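Local atomic coordinates of putative enoyl-CoA hydratase (Streptomyces coelicolor A3, PDB entry 3G64), a protein that probably hydrates enoyl-CoA thioesters or catalyses a related acyl-CoA reaction, as a trimeric member of the crotonase-like enoyl-CoA hydratase/isomerase family. Residues A28-A33 / A47-L52; L41-Y46 / G85-M90; V66-G71 / R204-A209; A118-V123 / V130-A135. All coordinates share one frame; numbering follows the deposited sequence.

Interaction 1: residues A28-A33 / A47-L52; sequences ATVTLA and ADLRDL
V30 and L52 reach toward each other and meet tip to tip, CG2 of the valine lying 3.7 Å from CD2 of the leucine. The second valine methyl serves the neighbouring leucine, with V30 CG1 4.4 Å from L49 CD2, so the two branches of a single strand residue face two leucines of one helix. Valine suits the site because its methyls diverge close to the backbone, where the extended strand has room for a beta-branch; the longer leucines span the wider gap from the helix, the backbones being 9.0 Å apart at CA of V30 and L49. The L52 side chain is sent across by its first torsion, which sets CG anti to the backbone N (chi1 170°). No hydrogen bond crosses the contact, and its three touching residues are all buried. The polar residues of the helix look elsewhere: R50 grips D51 side-on, NE to OD1 at 2.9 Å and NH2 to OD2 at 3.2 Å, with both oxygens close to the plane of the guanidinium. D48 takes the backbone N-H of H18 through OD2. Strand 27-32 pairs in parallel with 64-69 and antiparallel with 19-24, whose L19 touches both V30 and L49, while V105 of helix 92-111 reaches L49; helix 43-58 thus covers one face of the sheet as the crossover of the beta-alpha-beta unit 27-32, 43-58, 64-69.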
loop_
_atom_site.group_PDB
_atom_site.type_symbol
_atom_site.label_atom_id
_atom_site.label_comp_id
_atom_site.label_asym_id
_atom_site.label_seq_id
_atom_site.Cartn_x
_atom_site.Cartn_y
_atom_site.Cartn_z
ATOM N N ALA A 28 -14.410 24.340 -10.330
ATOM C CA ALA A 28 -15.095 24.773 -9.119
ATOM C C ALA A 28 -14.080 25.055 -8.026
ATOM O O ALA A 28 -13.142 24.279 -7.820
ATOM C CB ALA A 28 -16.063 23.696 -8.667
ATOM N N THR A 29 -14.257 26.164 -7.317
ATOM C CA THR A 29 -13.486 26.409 -6.107
ATOM C C THR A 29 -14.423 26.432 -4.915
ATOM O O THR A 29 -15.394 27.187 -4.888
ATOM C CB THR A 29 -12.701 27.739 -6.178
ATOM O OG1 THR A 29 -11.908 27.746 -7.370
ATOM C CG2 THR A 29 -11.784 27.870 -4.972
ATOM N N VAL A 30 -14.155 25.562 -3.945
ATOM C CA VAL A 30 -14.969 25.486 -2.742
ATOM C C VAL A 30 -14.078 25.985 -1.621
ATOM O O VAL A 30 -13.070 25.356 -1.271
ATOM C CB VAL A 30 -15.456 24.037 -2.454
ATOM C CG1 VAL A 30 -16.308 23.978 -1.166
ATOM C CG2 VAL A 30 -16.262 23.483 -3.651
ATOM N N THR A 31 -14.406 27.149 -1.082
ATOM C CA THR A 31 -13.643 27.651 0.034
ATOM C C THR A 31 -14.434 27.476 1.318
ATOM O O THR A 31 -15.556 27.987 1.441
ATOM C CB THR A 31 -13.297 29.125 -0.164
ATOM O OG1 THR A 31 -12.727 29.308 -1.475
ATOM C CG2 THR A 31 -12.327 29.560 0.915
ATOM N N LEU A 32 -13.852 26.745 2.269
ATOM C CA LEU A 32 -14.480 26.567 3.577
ATOM C C LEU A 32 -14.766 27.913 4.239
ATOM O O LEU A 32 -13.983 28.858 4.135
ATOM C CB LEU A 32 -13.604 25.718 4.473
ATOM C CG LEU A 32 -13.338 24.341 3.875
ATOM C CD1 LEU A 32 -12.360 23.599 4.748
ATOM C CD2 LEU A 32 -14.679 23.549 3.724
ATOM N N ALA A 33 -15.903 27.982 4.918
ATOM C CA ALA A 33 -16.297 29.173 5.654
ATOM C C ALA A 33 -15.676 29.228 7.075
ATOM O O ALA A 33 -15.328 28.185 7.670
ATOM C CB ALA A 33 -17.828 29.244 5.722
ATOM N N ALA A 47 -23.250 19.083 5.452
ATOM C CA ALA A 47 -24.428 18.833 4.615
ATOM C C ALA A 47 -24.264 19.474 3.252
ATOM O O ALA A 47 -24.680 18.914 2.232
ATOM C CB ALA A 47 -25.743 19.324 5.321
ATOM N N ASP A 48 -23.650 20.653 3.219
ATOM C CA ASP A 48 -23.415 21.307 1.944
ATOM C C ASP A 48 -22.329 20.611 1.145
ATOM O O ASP A 48 -22.430 20.518 -0.086
ATOM C CB ASP A 48 -23.092 22.791 2.125
ATOM C CG ASP A 48 -24.345 23.642 2.298
ATOM O OD1 ASP A 48 -25.457 23.063 2.442
ATOM O OD2 ASP A 48 -24.204 24.885 2.297
ATOM N N LEU A 49 -21.291 20.113 1.818
ATOM C CA LEU A 49 -20.298 19.312 1.086
ATOM C C LEU A 49 -20.975 18.111 0.420
ATOM O O LEU A 49 -20.754 17.825 -0.759
ATOM C CB LEU A 49 -19.193 18.810 2.026
ATOM C CG LEU A 49 -18.227 19.969 2.386
ATOM C CD1 LEU A 49 -17.320 19.599 3.548
ATOM C CD2 LEU A 49 -17.404 20.411 1.176
ATOM N N ARG A 50 -21.788 17.400 1.187
ATOM C CA ARG A 50 -22.423 16.175 0.687
ATOM C C ARG A 50 -23.278 16.514 -0.531
ATOM O O ARG A 50 -23.163 15.888 -1.597
ATOM C CB ARG A 50 -23.312 15.567 1.794
ATOM C CG ARG A 50 -24.227 14.400 1.333
ATOM C CD ARG A 50 -25.340 14.068 2.386
ATOM N NE ARG A 50 -26.209 15.233 2.574
ATOM C CZ ARG A 50 -26.798 15.562 3.720
ATOM N NH1 ARG A 50 -26.628 14.805 4.807
ATOM N NH2 ARG A 50 -27.544 16.667 3.784
ATOM N N ASP A 51 -24.140 17.512 -0.363
ATOM C CA ASP A 51 -25.148 17.828 -1.364
ATOM C C ASP A 51 -24.567 18.532 -2.581
ATOM O O ASP A 51 -25.034 18.308 -3.707
ATOM C CB ASP A 51 -26.250 18.665 -0.745
ATOM C CG ASP A 51 -27.046 17.898 0.298
ATOM O OD1 ASP A 51 -27.090 16.640 0.218
ATOM O OD2 ASP A 51 -27.631 18.551 1.194
ATOM N N LEU A 52 -23.557 19.378 -2.362
ATOM C CA LEU A 52 -22.863 20.030 -3.475
ATOM C C LEU A 52 -22.150 18.989 -4.326
ATOM O O LEU A 52 -22.270 19.012 -5.537
ATOM C CB LEU A 52 -21.859 21.092 -2.994
ATOM C CG LEU A 52 -20.926 21.639 -4.075
ATOM C CD1 LEU A 52 -21.734 22.479 -5.083
ATOM C CD2 LEU A 52 -19.786 22.475 -3.490
#

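Interaction 2: residues L41-Y46 / G85-M90; sequences LTFEAY and GATLSM
F43 turns its CG anti to its own carbonyl carbon (chi1 -67°), and this first torsion carries the ring from the start of helix 43-58 to segment 85-90. M90, a selenomethionine, has the same first torsion and an extended chain beyond CG, and its side chain comes from the opposite direction to bring CE within 3.9 Å of F43 CZ. The methyl of A86 lies at the ring's edge, in plane, its CB 3.8 Å from F43 CE2; a small side chain suits this place, its methyl already filling the space to the ring. T87 CG2 adds a looser touch, 4.2 Å from F43 CZ. The contact thus joins the N-terminus of one helix, capped by T42 OG1 accepting from A45 N at 3.1 Å, to the last part of helix 80-87 and the type I turn from T87 to M90. An alanine in place of F43 would probably open a gap before the methyls of A86 and M90, leaving the latter without its aromatic neighbour. The ring also meets that of F98 with their planes at about 80°. The hydroxyl of T87 is held by I84 O and by Y259 OH of the second subunit.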
loop_
_atom_site.group_PDB
_atom_site.type_symbol
_atom_site.label_atom_id
_atom_site.label_comp_id
_atom_site.label_asym_id
_atom_site.label_seq_id
_atom_site.Cartn_x
_atom_site.Cartn_y
_atom_site.Cartn_z
ATOM N N LEU A 41 -15.582 22.909 10.917
ATOM C CA LEU A 41 -16.788 22.446 10.261
ATOM C C LEU A 41 -17.988 22.312 11.200
ATOM O O LEU A 41 -17.869 21.873 12.343
ATOM C CB LEU A 41 -16.505 21.093 9.605
ATOM C CG LEU A 41 -15.402 21.075 8.556
ATOM C CD1 LEU A 41 -15.056 19.624 8.161
ATOM C CD2 LEU A 41 -15.870 21.876 7.366
ATOM N N THR A 42 -19.154 22.668 10.680
ATOM C CA THR A 42 -20.405 22.501 11.396
ATOM C C THR A 42 -21.241 21.419 10.690
ATOM O O THR A 42 -20.905 20.992 9.587
ATOM C CB THR A 42 -21.196 23.770 11.320
ATOM O OG1 THR A 42 -21.437 24.051 9.937
ATOM C CG2 THR A 42 -20.392 24.967 11.952
ATOM N N PHE A 43 -22.353 21.026 11.305
ATOM C CA PHE A 43 -23.248 20.077 10.691
ATOM C C PHE A 43 -23.659 20.551 9.312
ATOM O O PHE A 43 -23.737 19.755 8.387
ATOM C CB PHE A 43 -24.501 19.898 11.566
ATOM C CG PHE A 43 -24.215 19.226 12.883
ATOM C CD1 PHE A 43 -23.464 18.066 12.925
ATOM C CD2 PHE A 43 -24.666 19.768 14.068
ATOM C CE1 PHE A 43 -23.175 17.438 14.134
ATOM C CE2 PHE A 43 -24.390 19.159 15.281
ATOM C CZ PHE A 43 -23.643 17.980 15.314
ATOM N N GLU A 44 -23.955 21.842 9.188
ATOM C CA GLU A 44 -24.459 22.396 7.928
ATOM C C GLU A 44 -23.382 22.447 6.841
ATOM O O GLU A 44 -23.694 22.364 5.663
ATOM C CB GLU A 44 -25.034 23.806 8.138
ATOM C CG GLU A 44 -26.321 23.832 8.936
ATOM C CD GLU A 44 -26.092 23.719 10.450
ATOM O OE1 GLU A 44 -24.930 23.833 10.927
ATOM O OE2 GLU A 44 -27.098 23.501 11.165
ATOM N N ALA A 45 -22.119 22.596 7.229
ATOM C CA ALA A 45 -21.051 22.584 6.241
ATOM C C ALA A 45 -20.861 21.169 5.685
ATOM O O ALA A 45 -20.644 20.985 4.492
ATOM C CB ALA A 45 -19.759 23.102 6.835
ATOM N N TYR A 46 -20.915 20.168 6.559
ATOM C CA TYR A 46 -20.896 18.790 6.078
ATOM C C TYR A 46 -22.072 18.545 5.121
ATOM O O TYR A 46 -21.913 17.884 4.098
ATOM C CB TYR A 46 -20.992 17.817 7.243
ATOM C CG TYR A 46 -19.679 17.565 7.962
ATOM C CD1 TYR A 46 -18.602 16.960 7.305
ATOM C CD2 TYR A 46 -19.537 17.882 9.301
ATOM C CE1 TYR A 46 -17.405 16.704 7.979
ATOM C CE2 TYR A 46 -18.363 17.624 9.975
ATOM C CZ TYR A 46 -17.303 17.040 9.309
ATOM O OH TYR A 46 -16.151 16.799 10.012
ATOM N N GLY A 85 -19.863 19.108 21.413
ATOM C CA GLY A 85 -20.817 19.425 22.452
ATOM C C GLY A 85 -22.230 19.016 22.060
ATOM O O GLY A 85 -22.975 18.464 22.866
ATOM N N ALA A 86 -22.618 19.280 20.817
ATOM C CA ALA A 86 -23.957 18.897 20.388
ATOM C C ALA A 86 -24.158 17.359 20.345
ATOM O O ALA A 86 -25.223 16.859 20.712
ATOM C CB ALA A 86 -24.265 19.505 19.024
ATOM N N THR A 87 -23.147 16.606 19.913
ATOM C CA THR A 87 -23.315 15.145 19.832
ATOM C C THR A 87 -23.500 14.508 21.206
ATOM O O THR A 87 -24.073 13.405 21.324
ATOM C CB THR A 87 -22.133 14.433 19.132
ATOM O OG1 THR A 87 -20.913 14.661 19.859
ATOM C CG2 THR A 87 -21.984 14.892 17.688
ATOM N N LEU A 88 -23.030 15.180 22.252
ATOM C CA LEU A 88 -23.200 14.633 23.603
ATOM C C LEU A 88 -24.659 14.543 24.044
ATOM O O LEU A 88 -24.976 13.877 25.031
ATOM C CB LEU A 88 -22.377 15.426 24.631
ATOM C CG LEU A 88 -20.883 15.087 24.451
ATOM C CD1 LEU A 88 -20.036 16.017 25.248
ATOM C CD2 LEU A 88 -20.664 13.627 24.882
ATOM N N SER A 89 -25.576 15.201 23.346
ATOM C CA SER A 89 -26.967 14.965 23.736
ATOM C C SER A 89 -27.836 14.422 22.582
ATOM O O SER A 89 -29.050 14.589 22.576
ATOM C CB SER A 89 -27.584 16.199 24.403
ATOM O OG SER A 89 -27.666 17.282 23.506
HETATM N N MSE A 90 -27.209 13.753 21.625
HETATM C CA MSE A 90 -27.947 13.184 20.502
HETATM C C MSE A 90 -28.372 11.764 20.782
HETATM O O MSE A 90 -27.653 11.016 21.462
HETATM C CB MSE A 90 -27.076 13.126 19.244
HETATM C CG MSE A 90 -26.733 14.444 18.727
HETATM SE SE MSE A 90 -25.979 14.311 16.959
HETATM C CE MSE A 90 -26.695 16.026 16.651
#

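Interaction 3: residues V66-G71 / R204-A209; sequences VLAGEG and RADEAA
V66 sends both methyls at A209, one to its side chain and one to its backbone: CG1 lies 4.0 Å from A209 CB, and CG2 lies 3.9 Å from A209 O. With CG1 anti to the backbone N (chi1 176°), the valine's fork opens onto the helix. Alanine fits opposite it, since its single methyl lets helix and strand come to 6.8 Å at the CA atoms of V66 and A209. One turn earlier, D206 extends its carboxylate along the strand, OD1 resting 3.8 Å from A68 CB, again a small residue that leaves room. The carboxylate does not touch G69 directly but works through two waters. Water 1 accepts from G69 N and lies 2.7 Å from D206 OD1. Water 2 lies 2.6 Å from G69 O and 2.8 Å from D206 OD2. Both waters have more acceptors around them than their protons can serve. G69 O also receives NE2 of H121. An acid is a natural choice here, since its two oxygens can take up two waters at the strand's polar end. Helix 205-217 packs across strands 64-69 and 116-120, on the face of the sheet opposite helix 43-58, so that the central strands of this crotonase-like fold are covered by helices on both sides.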
loop_
_atom_site.group_PDB
_atom_site.type_symbol
_atom_site.label_atom_id
_atom_site.label_comp_id
_atom_site.label_asym_id
_atom_site.label_seq_id
_atom_site.Cartn_x
_atom_site.Cartn_y
_atom_site.Cartn_z
ATOM N N VAL A 66 -11.171 22.594 -6.641
ATOM C CA VAL A 66 -10.209 22.985 -5.617
ATOM C C VAL A 66 -10.940 23.159 -4.301
ATOM O O VAL A 66 -11.981 23.835 -4.226
ATOM C CB VAL A 66 -9.505 24.307 -5.969
ATOM C CG1 VAL A 66 -8.564 24.739 -4.833
ATOM C CG2 VAL A 66 -8.745 24.181 -7.297
ATOM N N LEU A 67 -10.411 22.525 -3.262
ATOM C CA LEU A 67 -10.936 22.688 -1.917
ATOM C C LEU A 67 -9.931 23.560 -1.140
ATOM O O LEU A 67 -8.766 23.221 -1.016
ATOM C CB LEU A 67 -11.114 21.305 -1.262
ATOM C CG LEU A 67 -11.650 21.179 0.182
ATOM C CD1 LEU A 67 -12.965 21.919 0.352
ATOM C CD2 LEU A 67 -11.828 19.683 0.608
ATOM N N ALA A 68 -10.390 24.685 -0.626
ATOM C CA ALA A 68 -9.499 25.656 0.012
ATOM C C ALA A 68 -10.061 26.162 1.340
ATOM O O ALA A 68 -11.239 25.963 1.633
ATOM C CB ALA A 68 -9.244 26.804 -0.919
ATOM N N GLY A 69 -9.203 26.808 2.128
ATOM C CA GLY A 69 -9.585 27.449 3.380
ATOM C C GLY A 69 -8.886 28.806 3.525
ATOM O O GLY A 69 -7.697 28.920 3.237
ATOM N N GLU A 70 -9.606 29.836 3.955
ATOM C CA GLU A 70 -8.954 31.137 4.184
ATOM C C GLU A 70 -8.523 31.314 5.635
ATOM O O GLU A 70 -8.936 30.541 6.510
ATOM C CB GLU A 70 -9.839 32.293 3.725
ATOM C CG GLU A 70 -9.771 32.495 2.226
ATOM C CD GLU A 70 -10.837 33.437 1.689
ATOM O OE1 GLU A 70 -11.664 33.938 2.489
ATOM O OE2 GLU A 70 -10.843 33.660 0.456
ATOM N N GLY A 71 -7.682 32.318 5.886
ATOM C CA GLY A 71 -7.201 32.590 7.226
ATOM C C GLY A 71 -5.873 31.929 7.528
ATOM O O GLY A 71 -5.074 31.697 6.639
ATOM N N ARG A 204 1.933 30.357 -1.526
ATOM C CA ARG A 204 1.565 30.102 -2.930
ATOM C C ARG A 204 0.651 28.870 -3.157
ATOM O O ARG A 204 0.398 28.485 -4.295
ATOM C CB ARG A 204 2.847 29.948 -3.757
ATOM C CG ARG A 204 3.863 31.057 -3.478
ATOM C CD ARG A 204 3.517 32.297 -4.259
ATOM N NE ARG A 204 3.874 32.089 -5.660
ATOM C CZ ARG A 204 4.965 32.585 -6.243
ATOM N NH1 ARG A 204 5.811 33.356 -5.558
ATOM N NH2 ARG A 204 5.202 32.317 -7.523
ATOM N N ALA A 205 0.142 28.263 -2.081
ATOM C CA ALA A 205 -0.625 27.020 -2.252
ATOM C C ALA A 205 -1.895 27.262 -3.084
ATOM O O ALA A 205 -2.195 26.499 -3.998
ATOM C CB ALA A 205 -0.960 26.407 -0.896
ATOM N N ASP A 206 -2.631 28.335 -2.793
ATOM C CA ASP A 206 -3.875 28.587 -3.528
ATOM C C ASP A 206 -3.629 28.830 -5.023
ATOM O O ASP A 206 -4.353 28.333 -5.880
ATOM C CB ASP A 206 -4.639 29.755 -2.904
ATOM C CG ASP A 206 -5.127 29.435 -1.479
ATOM O OD1 ASP A 206 -5.890 28.476 -1.311
ATOM O OD2 ASP A 206 -4.758 30.139 -0.516
ATOM N N GLU A 207 -2.579 29.581 -5.323
ATOM C CA GLU A 207 -2.256 29.906 -6.700
ATOM C C GLU A 207 -1.822 28.643 -7.441
ATOM O O GLU A 207 -2.285 28.365 -8.553
ATOM C CB GLU A 207 -1.157 30.969 -6.706
ATOM C CG GLU A 207 -0.403 31.085 -8.000
ATOM C CD GLU A 207 0.618 32.225 -7.972
ATOM O OE1 GLU A 207 1.454 32.282 -7.035
ATOM O OE2 GLU A 207 0.573 33.067 -8.894
ATOM N N ALA A 208 -0.957 27.853 -6.815
ATOM C CA ALA A 208 -0.509 26.613 -7.450
ATOM C C ALA A 208 -1.670 25.606 -7.595
ATOM O O ALA A 208 -1.742 24.894 -8.583
ATOM C CB ALA A 208 0.644 25.995 -6.663
ATOM N N ALA A 209 -2.597 25.591 -6.638
ATOM C CA ALA A 209 -3.753 24.688 -6.739
ATOM C C ALA A 209 -4.613 25.088 -7.918
ATOM O O ALA A 209 -5.085 24.259 -8.684
ATOM C CB ALA A 209 -4.567 24.708 -5.448
HETATM O O HOH W 1 -6.396 27.113 0.965
HETATM O O HOH W 2 -6.982 30.399 1.158
#

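Interaction 4: residues A118-V123 / V130-A135; sequences AALHGV and VLALAA
A118 puts its methyl into the hollow between A132 and A135, three residues apart at the end of helix 127-134: A118 CB lies 3.9 Å from A135 CB and 4.1 Å from A132 CA. Alanine is what such a place allows, because the strand and helix backbones approach to 5.7 Å at the CA atoms of A118 and A132, leaving little room for a longer side chain. The next bump belongs to the helix. The methyl of A132 fits into the fork of L120, A132 CB lying 3.8 Å from L120 CD2 and 4.1 Å from L120 CD1. L120 holds that fork ready by keeping CG anti to its carbonyl carbon (chi1 -56°). A118 and L120 thus flank A132 from the same face of the strand, while A119 between them turns to the other face and meets D206 and A209. The side-chain contacts are all apolar, no hydrogen bond crosses, and all four touching residues are buried. On the helix, L133 points away from the strand into helix 162-170, and R138 NH2 takes the carbonyls of A132 and A135, satisfying oxygens at the helix end. Strands 116-120 and 137-140 are parallel neighbours in the sheet, joined through strand 123-125 of the second sheet and helix 127-134: a beta-alpha-beta crossover. In crotonase relatives the N-terminal end of the corresponding helix helps form the oxyanion hole; the present packing concerns its other end.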
loop_
_atom_site.group_PDB
_atom_site.type_symbol
_atom_site.label_atom_id
_atom_site.label_comp_id
_atom_site.label_asym_id
_atom_site.label_seq_id
_atom_site.Cartn_x
_atom_site.Cartn_y
_atom_site.Cartn_z
ATOM N N ALA A 118 -6.689 19.671 -2.961
ATOM C CA ALA A 118 -6.701 20.407 -1.687
ATOM C C ALA A 118 -5.544 21.393 -1.629
ATOM O O ALA A 118 -4.373 21.012 -1.814
ATOM C CB ALA A 118 -6.654 19.441 -0.493
ATOM N N ALA A 119 -5.876 22.664 -1.409
ATOM C CA ALA A 119 -4.875 23.731 -1.347
ATOM C C ALA A 119 -4.527 23.916 0.123
ATOM O O ALA A 119 -5.312 24.507 0.876
ATOM C CB ALA A 119 -5.463 25.044 -1.930
ATOM N N LEU A 120 -3.378 23.399 0.548
ATOM C CA LEU A 120 -3.089 23.284 1.983
ATOM C C LEU A 120 -2.066 24.289 2.503
ATOM O O LEU A 120 -1.078 24.590 1.831
ATOM C CB LEU A 120 -2.575 21.879 2.317
ATOM C CG LEU A 120 -3.448 20.670 1.924
ATOM C CD1 LEU A 120 -2.701 19.411 2.288
ATOM C CD2 LEU A 120 -4.762 20.742 2.675
ATOM N N HIS A 121 -2.286 24.733 3.738
ATOM C CA HIS A 121 -1.375 25.643 4.447
ATOM C C HIS A 121 -1.827 25.609 5.907
ATOM O O HIS A 121 -2.999 25.300 6.185
ATOM C CB HIS A 121 -1.489 27.066 3.893
ATOM C CG HIS A 121 -2.881 27.618 3.952
ATOM N ND1 HIS A 121 -3.306 28.469 4.952
ATOM C CD2 HIS A 121 -3.955 27.411 3.150
ATOM C CE1 HIS A 121 -4.578 28.766 4.761
ATOM N NE2 HIS A 121 -4.999 28.133 3.678
ATOM N N GLY A 122 -0.902 25.897 6.824
ATOM C CA GLY A 122 -1.168 25.833 8.248
ATOM C C GLY A 122 -1.854 24.516 8.626
ATOM O O GLY A 122 -1.591 23.480 8.012
ATOM N N VAL A 123 -2.738 24.559 9.625
ATOM C CA VAL A 123 -3.299 23.332 10.193
ATOM C C VAL A 123 -4.339 22.664 9.287
ATOM O O VAL A 123 -5.235 23.326 8.740
ATOM C CB VAL A 123 -3.881 23.558 11.612
ATOM C CG1 VAL A 123 -4.845 24.692 11.603
ATOM C CG2 VAL A 123 -4.613 22.323 12.107
ATOM N N VAL A 130 -8.557 14.569 6.950
ATOM C CA VAL A 130 -9.115 13.452 6.167
ATOM C C VAL A 130 -9.653 13.939 4.837
ATOM O O VAL A 130 -9.529 13.245 3.822
ATOM C CB VAL A 130 -10.196 12.628 6.919
ATOM C CG1 VAL A 130 -10.571 11.317 6.087
ATOM C CG2 VAL A 130 -9.693 12.256 8.307
ATOM N N LEU A 131 -10.244 15.132 4.834
ATOM C CA LEU A 131 -10.665 15.739 3.575
ATOM C C LEU A 131 -9.454 15.942 2.658
ATOM O O LEU A 131 -9.511 15.647 1.470
ATOM C CB LEU A 131 -11.345 17.083 3.846
ATOM C CG LEU A 131 -12.748 16.937 4.452
ATOM C CD1 LEU A 131 -13.344 18.325 4.714
ATOM C CD2 LEU A 131 -13.651 16.094 3.515
ATOM N N ALA A 132 -8.353 16.417 3.222
ATOM C CA ALA A 132 -7.126 16.559 2.443
ATOM C C ALA A 132 -6.679 15.192 1.900
ATOM O O ALA A 132 -6.346 15.046 0.731
ATOM C CB ALA A 132 -6.019 17.190 3.301
ATOM N N LEU A 133 -6.692 14.184 2.763
ATOM C CA LEU A 133 -6.242 12.850 2.376
ATOM C C LEU A 133 -7.126 12.249 1.262
ATOM O O LEU A 133 -6.651 11.485 0.426
ATOM C CB LEU A 133 -6.275 11.954 3.635
ATOM C CG LEU A 133 -5.765 10.514 3.577
ATOM C CD1 LEU A 133 -4.268 10.517 3.236
ATOM C CD2 LEU A 133 -6.030 9.838 4.925
ATOM N N ALA A 134 -8.407 12.607 1.235
ATOM C CA ALA A 134 -9.320 12.038 0.242
ATOM C C ALA A 134 -9.147 12.668 -1.149
ATOM O O ALA A 134 -9.456 12.052 -2.171
ATOM C CB ALA A 134 -10.774 12.164 0.706
ATOM N N ALA A 135 -8.654 13.893 -1.171
ATOM C CA ALA A 135 -8.419 14.613 -2.426
ATOM C C ALA A 135 -7.477 13.821 -3.321
ATOM O O ALA A 135 -6.647 13.017 -2.846
ATOM C CB ALA A 135 -7.811 16.036 -2.125
#

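From the N terminus, interaction 1 closes first, folding helix 43-58 back on strand 27-32. Interaction 2 opens within that loop, at 41-46, and closes at 85-90, so the two cross; L32 and L41 join them by packing. Interaction 3 opens at strand 64-69, crossing interaction 2, and closes only at helix 205-217, by far the longest loop. Interaction 4, which folds helix 127-134 back on strand 116-120, is nested inside it. Strands 27-32, 64-69 and 116-120 lie side by side, so interactions 1, 3 and 4 share one sheet, with interactions 1 and 4 on one face and interaction 3 on the other. L41 and L131 link interactions 2 and 4, whose centres are 21 Å apart.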